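Local structure of VirX1 (Cyanophage Syn10, 6QGM) at residues B[5-11]-B[29-35]; B[23-29]-B[369-374]; B[130-134]-B[463-467]. The protein iodinates diverse substrates as a viral halogenase of the tryptophan halogenase family, probably using a flavin cofactor as its relatives do. All blocks are in the same frame, centred on the assembly; numbering follows the deposited sequence.

Contact 1 (B[5-11]-B[29-35])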
ATOM      1  N   GLU B   5      31.025 -15.612 -16.702  1.00 60.99           N
ATOM      2  CA  GLU B   5      31.299 -16.397 -17.935  1.00 62.51           C
ATOM      3  C   GLU B   5      31.263 -17.892 -17.601  1.00 60.81           C
ATOM      4  O   GLU B   5      30.808 -18.683 -18.446  1.00 62.40           O
ATOM      5  CB  GLU B   5      32.634 -16.008 -18.561  1.00 64.97           C
ATOM      6  CG  GLU B   5      32.690 -14.555 -19.003  1.00 67.86           C
ATOM      7  CD  GLU B   5      33.924 -14.203 -19.825  1.00 70.97           C
ATOM      8  OE1 GLU B   5      35.028 -14.661 -19.439  1.00 72.62           O
ATOM      9  OE2 GLU B   5      33.795 -13.463 -20.845  1.00 73.10           O
ATOM     10  N   SER B   6      31.745 -18.274 -16.421  1.00 59.46           N
ATOM     11  CA  SER B   6      31.804 -19.689 -15.989  1.00 58.91           C
ATOM     12  C   SER B   6      31.075 -19.848 -14.661  1.00 56.90           C
ATOM     13  O   SER B   6      31.094 -18.912 -13.847  1.00 55.27           O
ATOM     14  CB  SER B   6      33.215 -20.176 -15.890  1.00 60.29           C
ATOM     15  OG  SER B   6      33.876 -19.554 -14.810  1.00 59.94           O
ATOM     16  N   VAL B   7      30.479 -21.020 -14.463  1.00 56.63           N
ATOM     17  CA  VAL B   7      29.658 -21.351 -13.268  1.00 56.48           C
ATOM     18  C   VAL B   7      30.098 -22.725 -12.748  1.00 56.68           C
ATOM     19  O   VAL B   7      30.272 -23.643 -13.568  1.00 58.86           O
ATOM     20  CB  VAL B   7      28.160 -21.281 -13.619  1.00 55.35           C
ATOM     21  CG1 VAL B   7      27.286 -21.877 -12.528  1.00 54.87           C
ATOM     22  CG2 VAL B   7      27.729 -19.852 -13.925  1.00 55.31           C
ATOM     23  N   ALA B   8      30.313 -22.833 -11.437  1.00 56.83           N
ATOM     24  CA  ALA B   8      30.571 -24.094 -10.709  1.00 57.51           C
ATOM     25  C   ALA B   8      29.386 -24.383  -9.780  1.00 56.38           C
ATOM     26  O   ALA B   8      29.203 -23.642  -8.797  1.00 56.96           O
ATOM     27  CB  ALA B   8      31.860 -23.990  -9.938  1.00 58.70           C
ATOM     28  N   ILE B   9      28.595 -25.407 -10.103  1.00 56.84           N
ATOM     29  CA  ILE B   9      27.468 -25.883  -9.249  1.00 58.63           C
ATOM     30  C   ILE B   9      28.017 -26.971  -8.317  1.00 61.33           C
ATOM     31  O   ILE B   9      28.553 -27.961  -8.827  1.00 61.13           O
ATOM     32  CB  ILE B   9      26.304 -26.386 -10.119  1.00 58.89           C
ATOM     33  CG1 ILE B   9      25.794 -25.286 -11.055  1.00 61.78           C
ATOM     34  CG2 ILE B   9      25.183 -26.924  -9.247  1.00 57.88           C
ATOM     35  CD1 ILE B   9      25.190 -25.790 -12.353  1.00 63.23           C
ATOM     36  N   VAL B  10      27.914 -26.783  -7.001  1.00 62.05           N
ATOM     37  CA  VAL B  10      28.299 -27.825  -6.011  1.00 64.02           C
ATOM     38  C   VAL B  10      27.018 -28.513  -5.537  1.00 65.44           C
ATOM     39  O   VAL B  10      26.121 -27.807  -5.011  1.00 65.49           O
ATOM     40  CB  VAL B  10      29.099 -27.235  -4.838  1.00 65.62           C
ATOM     41  CG1 VAL B  10      29.554 -28.304  -3.850  1.00 64.42           C
ATOM     42  CG2 VAL B  10      30.290 -26.421  -5.339  1.00 67.01           C
ATOM     43  N   GLY B  11      26.946 -29.834  -5.742  1.00 67.87           N
ATOM     44  CA  GLY B  11      25.773 -30.665  -5.417  1.00 68.21           C
ATOM     45  C   GLY B  11      25.113 -31.196  -6.682  1.00 69.65           C
ATOM     46  O   GLY B  11      24.954 -30.423  -7.650  1.00 67.68           O
ATOM     47  N   GLN B  29      25.926 -19.183 -23.521  1.00 72.02           N
ATOM     48  CA  GLN B  29      27.187 -18.391 -23.401  1.00 73.69           C
ATOM     49  C   GLN B  29      28.021 -18.893 -22.207  1.00 73.21           C
ATOM     50  O   GLN B  29      29.248 -18.688 -22.237  1.00 74.07           O
ATOM     51  CB  GLN B  29      26.892 -16.883 -23.315  1.00 74.46           C
ATOM     52  CG  GLN B  29      26.377 -16.370 -21.972  1.00 73.43           C
ATOM     53  CD  GLN B  29      24.870 -16.406 -21.816  1.00 75.79           C
ATOM     54  OE1 GLN B  29      24.184 -17.280 -22.356  1.00 77.41           O
ATOM     55  NE2 GLN B  29      24.333 -15.458 -21.050  1.00 76.11           N
ATOM     56  N   LEU B  30      27.400 -19.517 -21.194  1.00 71.27           N
ATOM     57  CA  LEU B  30      28.091 -19.958 -19.948  1.00 70.46           C
ATOM     58  C   LEU B  30      28.900 -21.236 -20.200  1.00 72.19           C
ATOM     59  O   LEU B  30      28.390 -22.140 -20.887  1.00 71.13           O
ATOM     60  CB  LEU B  30      27.070 -20.230 -18.840  1.00 68.86           C
ATOM     61  CG  LEU B  30      26.317 -19.020 -18.295  1.00 69.10           C
ATOM     62  CD1 LEU B  30      25.412 -19.453 -17.149  1.00 67.31           C
ATOM     63  CD2 LEU B  30      27.287 -17.926 -17.833  1.00 69.96           C
ATOM     64  N   GLU B  31      30.103 -21.286 -19.631  1.00 73.62           N
ATOM     65  CA  GLU B  31      30.862 -22.522 -19.314  1.00 76.33           C
ATOM     66  C   GLU B  31      30.342 -23.014 -17.962  1.00 74.63           C
ATOM     67  O   GLU B  31      30.341 -22.207 -17.010  1.00 79.11           O
ATOM     68  CB  GLU B  31      32.368 -22.242 -19.227  1.00 81.12           C
ATOM     69  CG  GLU B  31      32.895 -21.277 -20.277  1.00 85.27           C
ATOM     70  CD  GLU B  31      34.280 -20.737 -19.963  1.00 88.12           C
ATOM     71  OE1 GLU B  31      34.462 -20.162 -18.875  1.00 83.46           O
ATOM     72  OE2 GLU B  31      35.184 -20.904 -20.804  1.00 94.90           O
ATOM     73  N   ILE B  32      29.891 -24.269 -17.870  1.00 72.45           N
ATOM     74  CA  ILE B  32      29.260 -24.826 -16.637  1.00 68.56           C
ATOM     75  C   ILE B  32      29.986 -26.102 -16.215  1.00 68.77           C
ATOM     76  O   ILE B  32      30.238 -26.959 -17.091  1.00 70.70           O
ATOM     77  CB  ILE B  32      27.759 -25.087 -16.860  1.00 67.01           C
ATOM     78  CG1 ILE B  32      27.046 -23.841 -17.395  1.00 65.52           C
ATOM     79  CG2 ILE B  32      27.112 -25.616 -15.582  1.00 68.23           C
ATOM     80  CD1 ILE B  32      25.692 -24.138 -17.977  1.00 64.75           C
ATOM     81  N   ALA B  33      30.289 -26.220 -14.920  1.00 67.44           N
ATOM     82  CA  ALA B  33      30.762 -27.470 -14.284  1.00 69.52           C
ATOM     83  C   ALA B  33      29.841 -27.791 -13.108  1.00 69.37           C
ATOM     84  O   ALA B  33      29.338 -26.830 -12.462  1.00 70.07           O
ATOM     85  CB  ALA B  33      32.192 -27.326 -13.848  1.00 69.28           C
ATOM     86  N   LEU B  34      29.581 -29.083 -12.871  1.00 71.48           N
ATOM     87  CA  LEU B  34      28.847 -29.565 -11.670  1.00 73.33           C
ATOM     88  C   LEU B  34      29.728 -30.533 -10.883  1.00 76.13           C
ATOM     89  O   LEU B  34      30.134 -31.566 -11.451  1.00 78.37           O
ATOM     90  CB  LEU B  34      27.531 -30.233 -12.070  1.00 72.05           C
ATOM     91  CG  LEU B  34      26.601 -30.529 -10.893  1.00 72.89           C
ATOM     92  CD1 LEU B  34      25.155 -30.309 -11.269  1.00 72.38           C
ATOM     93  CD2 LEU B  34      26.821 -31.931 -10.345  1.00 74.95           C
ATOM     94  N   ILE B  35      29.986 -30.193  -9.617  1.00 77.93           N
ATOM     95  CA  ILE B  35      30.807 -30.989  -8.662  1.00 79.00           C
ATOM     96  C   ILE B  35      29.848 -31.814  -7.804  1.00 80.49           C
ATOM     97  O   ILE B  35      28.981 -31.220  -7.122  1.00 79.84           O
ATOM     98  CB  ILE B  35      31.699 -30.058  -7.822  1.00 79.45           C
ATOM     99  CG1 ILE B  35      32.711 -29.312  -8.699  1.00 79.18           C
ATOM    100  CG2 ILE B  35      32.374 -30.822  -6.704  1.00 81.67           C
ATOM    101  CD1 ILE B  35      33.069 -27.944  -8.190  1.00 79.16           C
TER

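Contact 2 (B[23-29]-B[369-374])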
ATOM      1  N   LEU B  23      20.644 -23.703 -17.012  1.00 60.32           N
ATOM      2  CA  LEU B  23      21.771 -22.815 -17.402  1.00 61.80           C
ATOM      3  C   LEU B  23      22.342 -23.272 -18.750  1.00 62.24           C
ATOM      4  O   LEU B  23      22.554 -22.405 -19.616  1.00 63.89           O
ATOM      5  CB  LEU B  23      22.833 -22.821 -16.295  1.00 63.18           C
ATOM      6  CG  LEU B  23      22.459 -22.039 -15.024  1.00 63.99           C
ATOM      7  CD1 LEU B  23      23.614 -21.993 -14.026  1.00 64.98           C
ATOM      8  CD2 LEU B  23      22.010 -20.622 -15.342  1.00 63.34           C
ATOM      9  N   SER B  24      22.569 -24.579 -18.936  1.00 60.78           N
ATOM     10  CA  SER B  24      23.195 -25.145 -20.165  1.00 61.48           C
ATOM     11  C   SER B  24      22.321 -24.842 -21.399  1.00 62.05           C
ATOM     12  O   SER B  24      22.887 -24.582 -22.478  1.00 64.02           O
ATOM     13  CB  SER B  24      23.469 -26.624 -20.024  1.00 59.89           C
ATOM     14  OG  SER B  24      22.274 -27.381 -20.143  1.00 58.12           O
ATOM     15  N   LYS B  25      20.995 -24.852 -21.235  1.00 61.52           N
ATOM     16  CA  LYS B  25      20.005 -24.702 -22.334  1.00 62.28           C
ATOM     17  C   LYS B  25      19.659 -23.219 -22.532  1.00 63.18           C
ATOM     18  O   LYS B  25      19.709 -22.774 -23.692  1.00 66.42           O
ATOM     19  CB  LYS B  25      18.762 -25.549 -22.051  1.00 61.73           C
ATOM     20  CG  LYS B  25      17.662 -25.438 -23.092  1.00 65.76           C
ATOM     21  CD  LYS B  25      16.885 -26.704 -23.319  1.00 68.54           C
ATOM     22  CE  LYS B  25      15.807 -26.550 -24.380  1.00 72.04           C
ATOM     23  NZ  LYS B  25      14.839 -25.475 -24.043  1.00 72.83           N
ATOM     24  N   LEU B  26      19.335 -22.478 -21.463  1.00 61.16           N
ATOM     25  CA  LEU B  26      18.815 -21.082 -21.539  1.00 60.44           C
ATOM     26  C   LEU B  26      19.960 -20.052 -21.501  1.00 62.55           C
ATOM     27  O   LEU B  26      19.690 -18.876 -21.795  1.00 63.08           O
ATOM     28  CB  LEU B  26      17.827 -20.851 -20.394  1.00 58.59           C
ATOM     29  CG  LEU B  26      16.680 -21.859 -20.285  1.00 57.86           C
ATOM     30  CD1 LEU B  26      15.845 -21.628 -19.043  1.00 56.14           C
ATOM     31  CD2 LEU B  26      15.798 -21.801 -21.508  1.00 59.50           C
ATOM     32  N   CYS B  27      21.185 -20.446 -21.136  1.00 64.37           N
ATOM     33  CA  CYS B  27      22.368 -19.544 -21.032  1.00 64.17           C
ATOM     34  C   CYS B  27      23.556 -20.198 -21.732  1.00 65.22           C
ATOM     35  O   CYS B  27      24.587 -20.475 -21.110  1.00 61.00           O
ATOM     36  CB  CYS B  27      22.691 -19.214 -19.577  1.00 63.41           C
ATOM     37  SG  CYS B  27      21.278 -18.532 -18.652  1.00 62.12           S
ATOM     38  N   PRO B  28      23.451 -20.423 -23.063  1.00 69.00           N
ATOM     39  CA  PRO B  28      24.478 -21.154 -23.816  1.00 70.32           C
ATOM     40  C   PRO B  28      25.867 -20.497 -23.760  1.00 70.99           C
ATOM     41  O   PRO B  28      26.834 -21.195 -23.945  1.00 71.66           O
ATOM     42  CB  PRO B  28      23.971 -21.136 -25.263  1.00 71.86           C
ATOM     43  CG  PRO B  28      22.495 -20.819 -25.148  1.00 71.46           C
ATOM     44  CD  PRO B  28      22.367 -19.936 -23.929  1.00 69.83           C
ATOM     45  N   GLN B  29      25.926 -19.183 -23.521  1.00 72.02           N
ATOM     46  CA  GLN B  29      27.187 -18.391 -23.401  1.00 73.69           C
ATOM     47  C   GLN B  29      28.021 -18.893 -22.207  1.00 73.21           C
ATOM     48  O   GLN B  29      29.248 -18.688 -22.237  1.00 74.07           O
ATOM     49  CB  GLN B  29      26.892 -16.883 -23.315  1.00 74.46           C
ATOM     50  CG  GLN B  29      26.377 -16.370 -21.972  1.00 73.43           C
ATOM     51  CD  GLN B  29      24.870 -16.406 -21.816  1.00 75.79           C
ATOM     52  OE1 GLN B  29      24.184 -17.280 -22.356  1.00 77.41           O
ATOM     53  NE2 GLN B  29      24.333 -15.458 -21.050  1.00 76.11           N
ATOM     54  N   LEU B 369      17.841 -16.464 -11.723  1.00 53.50           N
ATOM     55  CA  LEU B 369      19.277 -16.448 -12.105  1.00 55.21           C
ATOM     56  C   LEU B 369      19.400 -16.384 -13.632  1.00 55.87           C
ATOM     57  O   LEU B 369      20.176 -15.537 -14.120  1.00 56.90           O
ATOM     58  CB  LEU B 369      19.957 -17.701 -11.553  1.00 56.25           C
ATOM     59  CG  LEU B 369      21.470 -17.725 -11.707  1.00 58.23           C
ATOM     60  CD1 LEU B 369      22.088 -16.508 -11.022  1.00 58.34           C
ATOM     61  CD2 LEU B 369      22.026 -19.034 -11.158  1.00 58.11           C
ATOM     62  N   VAL B 370      18.661 -17.246 -14.344  1.00 55.00           N
ATOM     63  CA  VAL B 370      18.621 -17.304 -15.836  1.00 55.45           C
ATOM     64  C   VAL B 370      18.198 -15.928 -16.349  1.00 55.77           C
ATOM     65  O   VAL B 370      18.777 -15.471 -17.368  1.00 58.22           O
ATOM     66  CB  VAL B 370      17.686 -18.415 -16.355  1.00 54.82           C
ATOM     67  CG1 VAL B 370      17.385 -18.263 -17.835  1.00 56.06           C
ATOM     68  CG2 VAL B 370      18.259 -19.797 -16.105  1.00 55.13           C
ATOM     69  N   TYR B 371      17.241 -15.296 -15.664  1.00 54.87           N
ATOM     70  CA  TYR B 371      16.675 -13.974 -16.036  1.00 55.07           C
ATOM     71  C   TYR B 371      17.793 -12.929 -16.017  1.00 56.53           C
ATOM     72  O   TYR B 371      17.948 -12.206 -17.011  1.00 56.96           O
ATOM     73  CB  TYR B 371      15.505 -13.614 -15.117  1.00 55.21           C
ATOM     74  CG  TYR B 371      14.953 -12.234 -15.352  1.00 56.24           C
ATOM     75  CD1 TYR B 371      13.974 -12.018 -16.304  1.00 57.67           C
ATOM     76  CD2 TYR B 371      15.415 -11.143 -14.640  1.00 55.54           C
ATOM     77  CE1 TYR B 371      13.453 -10.756 -16.539  1.00 57.74           C
ATOM     78  CE2 TYR B 371      14.933  -9.871 -14.878  1.00 56.76           C
ATOM     79  CZ  TYR B 371      13.946  -9.675 -15.830  1.00 57.90           C
ATOM     80  OH  TYR B 371      13.457  -8.421 -16.065  1.00 57.82           O
ATOM     81  N   LEU B 372      18.576 -12.875 -14.935  1.00 58.91           N
ATOM     82  CA  LEU B 372      19.662 -11.873 -14.761  1.00 59.58           C
ATOM     83  C   LEU B 372      20.829 -12.163 -15.716  1.00 61.13           C
ATOM     84  O   LEU B 372      21.411 -11.206 -16.259  1.00 68.05           O
ATOM     85  CB  LEU B 372      20.117 -11.887 -13.296  1.00 57.71           C
ATOM     86  CG  LEU B 372      19.138 -11.278 -12.293  1.00 56.30           C
ATOM     87  CD1 LEU B 372      19.733 -11.274 -10.908  1.00 55.59           C
ATOM     88  CD2 LEU B 372      18.747  -9.860 -12.683  1.00 56.57           C
ATOM     89  N   ILE B 373      21.197 -13.426 -15.897  1.00 61.24           N
ATOM     90  CA  ILE B 373      22.371 -13.804 -16.740  1.00 61.67           C
ATOM     91  C   ILE B 373      22.060 -13.501 -18.219  1.00 60.40           C
ATOM     92  O   ILE B 373      22.993 -13.080 -18.920  1.00 60.44           O
ATOM     93  CB  ILE B 373      22.765 -15.271 -16.474  1.00 61.99           C
ATOM     94  CG1 ILE B 373      23.419 -15.399 -15.092  1.00 62.01           C
ATOM     95  CG2 ILE B 373      23.651 -15.807 -17.586  1.00 61.26           C
ATOM     96  CD1 ILE B 373      23.740 -16.822 -14.681  1.00 63.01           C
ATOM     97  N   ASN B 374      20.805 -13.661 -18.662  1.00 57.34           N
ATOM     98  CA  ASN B 374      20.395 -13.414 -20.073  1.00 57.87           C
ATOM     99  C   ASN B 374      20.095 -11.932 -20.308  1.00 58.06           C
ATOM    100  O   ASN B 374      19.831 -11.559 -21.459  1.00 58.07           O
ATOM    101  CB  ASN B 374      19.192 -14.263 -20.492  1.00 56.38           C
ATOM    102  CG  ASN B 374      19.554 -15.724 -20.590  1.00 55.62           C
ATOM    103  OD1 ASN B 374      20.737 -16.069 -20.619  1.00 56.37           O
ATOM    104  ND2 ASN B 374      18.550 -16.580 -20.609  1.00 53.98           N
TER

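Contact 3 (B[130-134]-B[463-467])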
ATOM      1  N   PHE B 130     -17.113 -26.175  -1.288  1.00 44.78           N
ATOM      2  CA  PHE B 130     -16.542 -24.906  -1.814  1.00 44.42           C
ATOM      3  C   PHE B 130     -15.684 -25.219  -3.044  1.00 47.04           C
ATOM      4  O   PHE B 130     -15.878 -24.559  -4.107  1.00 49.35           O
ATOM      5  CB  PHE B 130     -15.717 -24.128  -0.789  1.00 42.46           C
ATOM      6  CG  PHE B 130     -15.009 -22.943  -1.401  1.00 41.48           C
ATOM      7  CD1 PHE B 130     -15.708 -21.793  -1.727  1.00 40.56           C
ATOM      8  CD2 PHE B 130     -13.651 -23.005  -1.710  1.00 42.25           C
ATOM      9  CE1 PHE B 130     -15.058 -20.722  -2.317  1.00 42.03           C
ATOM     10  CE2 PHE B 130     -12.998 -21.924  -2.282  1.00 42.74           C
ATOM     11  CZ  PHE B 130     -13.708 -20.787  -2.593  1.00 42.55           C
ATOM     12  N   ALA B 131     -14.764 -26.188  -2.924  1.00 45.04           N
ATOM     13  CA  ALA B 131     -13.803 -26.523  -3.999  1.00 44.25           C
ATOM     14  C   ALA B 131     -14.584 -26.988  -5.246  1.00 45.10           C
ATOM     15  O   ALA B 131     -14.285 -26.513  -6.356  1.00 43.13           O
ATOM     16  CB  ALA B 131     -12.831 -27.565  -3.506  1.00 42.58           C
ATOM     17  N   ARG B 132     -15.565 -27.877  -5.053  1.00 45.32           N
ATOM     18  CA  ARG B 132     -16.436 -28.402  -6.127  1.00 46.06           C
ATOM     19  C   ARG B 132     -17.146 -27.239  -6.801  1.00 48.29           C
ATOM     20  O   ARG B 132     -17.301 -27.279  -8.018  1.00 53.14           O
ATOM     21  CB  ARG B 132     -17.492 -29.349  -5.564  1.00 46.63           C
ATOM     22  CG  ARG B 132     -16.944 -30.394  -4.612  1.00 47.00           C
ATOM     23  CD  ARG B 132     -17.562 -31.734  -4.894  1.00 50.20           C
ATOM     24  NE  ARG B 132     -17.242 -32.662  -3.822  1.00 50.24           N
ATOM     25  CZ  ARG B 132     -18.053 -32.989  -2.830  1.00 52.38           C
ATOM     26  NH1 ARG B 132     -19.277 -32.486  -2.758  1.00 55.90           N
ATOM     27  NH2 ARG B 132     -17.638 -33.848  -1.917  1.00 52.15           N
ATOM     28  N   PHE B 133     -17.574 -26.254  -6.012  1.00 48.94           N
ATOM     29  CA  PHE B 133     -18.430 -25.139  -6.466  1.00 49.33           C
ATOM     30  C   PHE B 133     -17.597 -24.108  -7.227  1.00 51.12           C
ATOM     31  O   PHE B 133     -18.206 -23.279  -7.884  1.00 59.87           O
ATOM     32  CB  PHE B 133     -19.153 -24.499  -5.282  1.00 49.51           C
ATOM     33  CG  PHE B 133     -20.171 -23.445  -5.652  1.00 51.14           C
ATOM     34  CD1 PHE B 133     -21.458 -23.798  -6.030  1.00 53.87           C
ATOM     35  CD2 PHE B 133     -19.841 -22.100  -5.629  1.00 50.22           C
ATOM     36  CE1 PHE B 133     -22.388 -22.824  -6.376  1.00 56.27           C
ATOM     37  CE2 PHE B 133     -20.779 -21.136  -5.965  1.00 52.73           C
ATOM     38  CZ  PHE B 133     -22.050 -21.491  -6.340  1.00 53.79           C
ATOM     39  N   VAL B 134     -16.268 -24.128  -7.154  1.00 51.51           N
ATOM     40  CA  VAL B 134     -15.441 -23.063  -7.809  1.00 51.22           C
ATOM     41  C   VAL B 134     -14.382 -23.666  -8.731  1.00 49.53           C
ATOM     42  O   VAL B 134     -13.809 -22.900  -9.524  1.00 51.01           O
ATOM     43  CB  VAL B 134     -14.789 -22.126  -6.781  1.00 52.36           C
ATOM     44  CG1 VAL B 134     -15.851 -21.439  -5.937  1.00 52.42           C
ATOM     45  CG2 VAL B 134     -13.757 -22.857  -5.920  1.00 51.52           C
ATOM     46  N   SER B 463      -8.636 -19.001   0.312  1.00 51.34           N
ATOM     47  CA  SER B 463     -10.089 -19.274   0.241  1.00 51.62           C
ATOM     48  C   SER B 463     -10.349 -20.778   0.430  1.00 50.28           C
ATOM     49  O   SER B 463     -11.238 -21.112   1.228  1.00 49.96           O
ATOM     50  CB  SER B 463     -10.686 -18.739  -1.029  1.00 52.98           C
ATOM     51  OG  SER B 463     -10.837 -17.339  -0.939  1.00 57.74           O
ATOM     52  N   PHE B 464      -9.575 -21.653  -0.219  1.00 47.66           N
ATOM     53  CA  PHE B 464      -9.791 -23.120  -0.146  1.00 48.08           C
ATOM     54  C   PHE B 464      -9.499 -23.636   1.273  1.00 47.22           C
ATOM     55  O   PHE B 464     -10.183 -24.551   1.742  1.00 46.62           O
ATOM     56  CB  PHE B 464      -8.910 -23.853  -1.155  1.00 49.20           C
ATOM     57  CG  PHE B 464      -9.281 -23.605  -2.593  1.00 47.87           C
ATOM     58  CD1 PHE B 464     -10.309 -24.308  -3.200  1.00 47.35           C
ATOM     59  CD2 PHE B 464      -8.608 -22.639  -3.323  1.00 48.56           C
ATOM     60  CE1 PHE B 464     -10.652 -24.058  -4.518  1.00 48.14           C
ATOM     61  CE2 PHE B 464      -8.947 -22.392  -4.643  1.00 49.02           C
ATOM     62  CZ  PHE B 464      -9.984 -23.086  -5.229  1.00 49.47           C
ATOM     63  N   ILE B 465      -8.505 -23.058   1.933  1.00 49.47           N
ATOM     64  CA  ILE B 465      -8.003 -23.490   3.272  1.00 50.28           C
ATOM     65  C   ILE B 465      -9.010 -23.083   4.363  1.00 48.16           C
ATOM     66  O   ILE B 465      -9.431 -23.979   5.121  1.00 50.22           O
ATOM     67  CB  ILE B 465      -6.598 -22.914   3.529  1.00 52.98           C
ATOM     68  CG1 ILE B 465      -5.596 -23.344   2.453  1.00 53.43           C
ATOM     69  CG2 ILE B 465      -6.105 -23.297   4.921  1.00 55.23           C
ATOM     70  CD1 ILE B 465      -5.581 -24.828   2.159  1.00 53.00           C
ATOM     71  N   ILE B 466      -9.397 -21.810   4.438  1.00 46.32           N
ATOM     72  CA  ILE B 466     -10.362 -21.323   5.473  1.00 48.09           C
ATOM     73  C   ILE B 466     -11.777 -21.868   5.195  1.00 46.11           C
ATOM     74  O   ILE B 466     -12.506 -22.124   6.177  1.00 45.45           O
ATOM     75  CB  ILE B 466     -10.327 -19.786   5.636  1.00 48.97           C
ATOM     76  CG1 ILE B 466     -10.802 -19.042   4.388  1.00 49.68           C
ATOM     77  CG2 ILE B 466      -8.944 -19.327   6.075  1.00 49.97           C
ATOM     78  CD1 ILE B 466     -10.832 -17.546   4.545  1.00 49.56           C
ATOM     79  N   ALA B 467     -12.142 -22.083   3.928  1.00 45.56           N
ATOM     80  CA  ALA B 467     -13.390 -22.789   3.532  1.00 46.30           C
ATOM     81  C   ALA B 467     -13.395 -24.198   4.132  1.00 47.13           C
ATOM     82  O   ALA B 467     -14.404 -24.556   4.791  1.00 49.00           O
ATOM     83  CB  ALA B 467     -13.538 -22.849   2.030  1.00 44.27           C
TER

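Contact 1 (B[5-11]-B[29-35])
Parallel pairing of two neighbouring strands, joined through helix 14-26 in a beta-alpha-beta crossover, makes this contact the opening unit of a Rossmann-type fold. Strand 6-10 takes an inner place in the mixed sheet, between strand 31-36 and strand 221-224, to which A8 and V10 turn their backbone hydrogen bonds. Alternate residues of 5-11 bond to 29-35, V7 to both neighbours of its partner I32, as in a parallel ladder: V7 N gives to E31 O (2.8 Å), A33 N to V7 O (2.9 Å), I9 N to A33 O (2.9 Å) and I35 N to I9 O (2.8 Å). The strand segments diverge by only 17°. V7, I9, I32 and L34 point to the face packed by helix 14-26, where I9 CD1 meets I32 CG2 at 3.8 Å; A8, V10, A33 and I35 occupy the other face. G11, whose backbone angles by themselves call for glycine, opens a glycine pattern, G11, G13 and G16, of the kind that binds dinucleotides in Rossmann folds, consistent with an FAD site as in related flavin-dependent halogenases. The ladder continues to this very residue, where G11 N donates to I35 O at 2.8 Å.

Contact 2 (B[23-29]-B[369-374])
Where helix 360-373 runs out against the end of helix 14-26, a hydrophobic seam gives way to a polar finish. L369 comes first and takes a small part, its CD2 lying 4.4 Å from L23 CD1; the same two leucines also touch I223 of the central sheet. One residue on, the CA-to-CB bond of V370 points toward 23-29, and the side chain fits among three others: its CG2 is 3.9 Å from L23 CD2, while its CG1 is 3.7 Å from L26 CB and 4.0 Å from C27 SG. Y371 turns away, toward a neighbouring subunit, where its OH bonds to P473 O and its backbone O to S475 OG. A helical turn after V370, I373 continues the apolar row, with CD1 4.2 Å from L23 CD2 and CG2 3.8 Å from C27 SG. N374 then closes the segment: its ND2 donates to L26 O at 2.8 Å, just before C27 departs from helical geometry. Y476 of the neighbouring subunit packs on L26, V370 and N374. The chemistry implies a mostly apolar contact with a single side-chain-to-backbone hydrogen bond, which gives the last carbonyl of helix 14-26 a partner at the end of the other helix.

Contact 3 (B[130-134]-B[463-467])
A short, weakly bonded helix, 129-134, and helix 462-468 meet here through an edge-to-face (T-shaped) aromatic pair, on the opposite side of the chain's centre from contact 1. The aromatic interaction comes first: the edge of F130 is directed at the face of F464, with ring centroids 5.3 Å apart and planes at 66°, and F130 CE2 reaches F464 CD1 at 3.7 Å. Further rings extend the cluster, since F130 also stands edge-to-face with W114 and F464 meets Y94. Apolar contacts of small side chains with the two rings make up the rest. A467 CB lies 3.7 Å from F130 CG, its small side chain leaving room for the ring, and A131 lies at the edge of the F464 ring, its CA 4.0 Å from F464 CE1. Between these five-residue segments the axes stay 10.5 Å apart and run at 144°, with the rings of F130 and F464 in the space between. From the last residue of its segment, V134 closes in on F464, with CG2 3.6 Å from F464 CE1.

Contacts 1 and 2 form one continuous core. Their centres are 11 Å apart, they share Q29, and helix 14-26, the crossover of contact 1, supplies the first side of contact 2; I32 CD1 sits 3.3 Å from S24 N. Contact 3 lies on the opposite side of the chain's centre, its own centre about 44 Å from that of contact 1 and 39 Å from that of contact 2. In sequence, contact 1 closes before contact 3 opens, whereas the segments of contact 2 alternate with those of both. The example illustrates a general principle: a locally closed beta-alpha-beta unit is packed on by sequence some 340 residues later, while contact 3 is a separate closure.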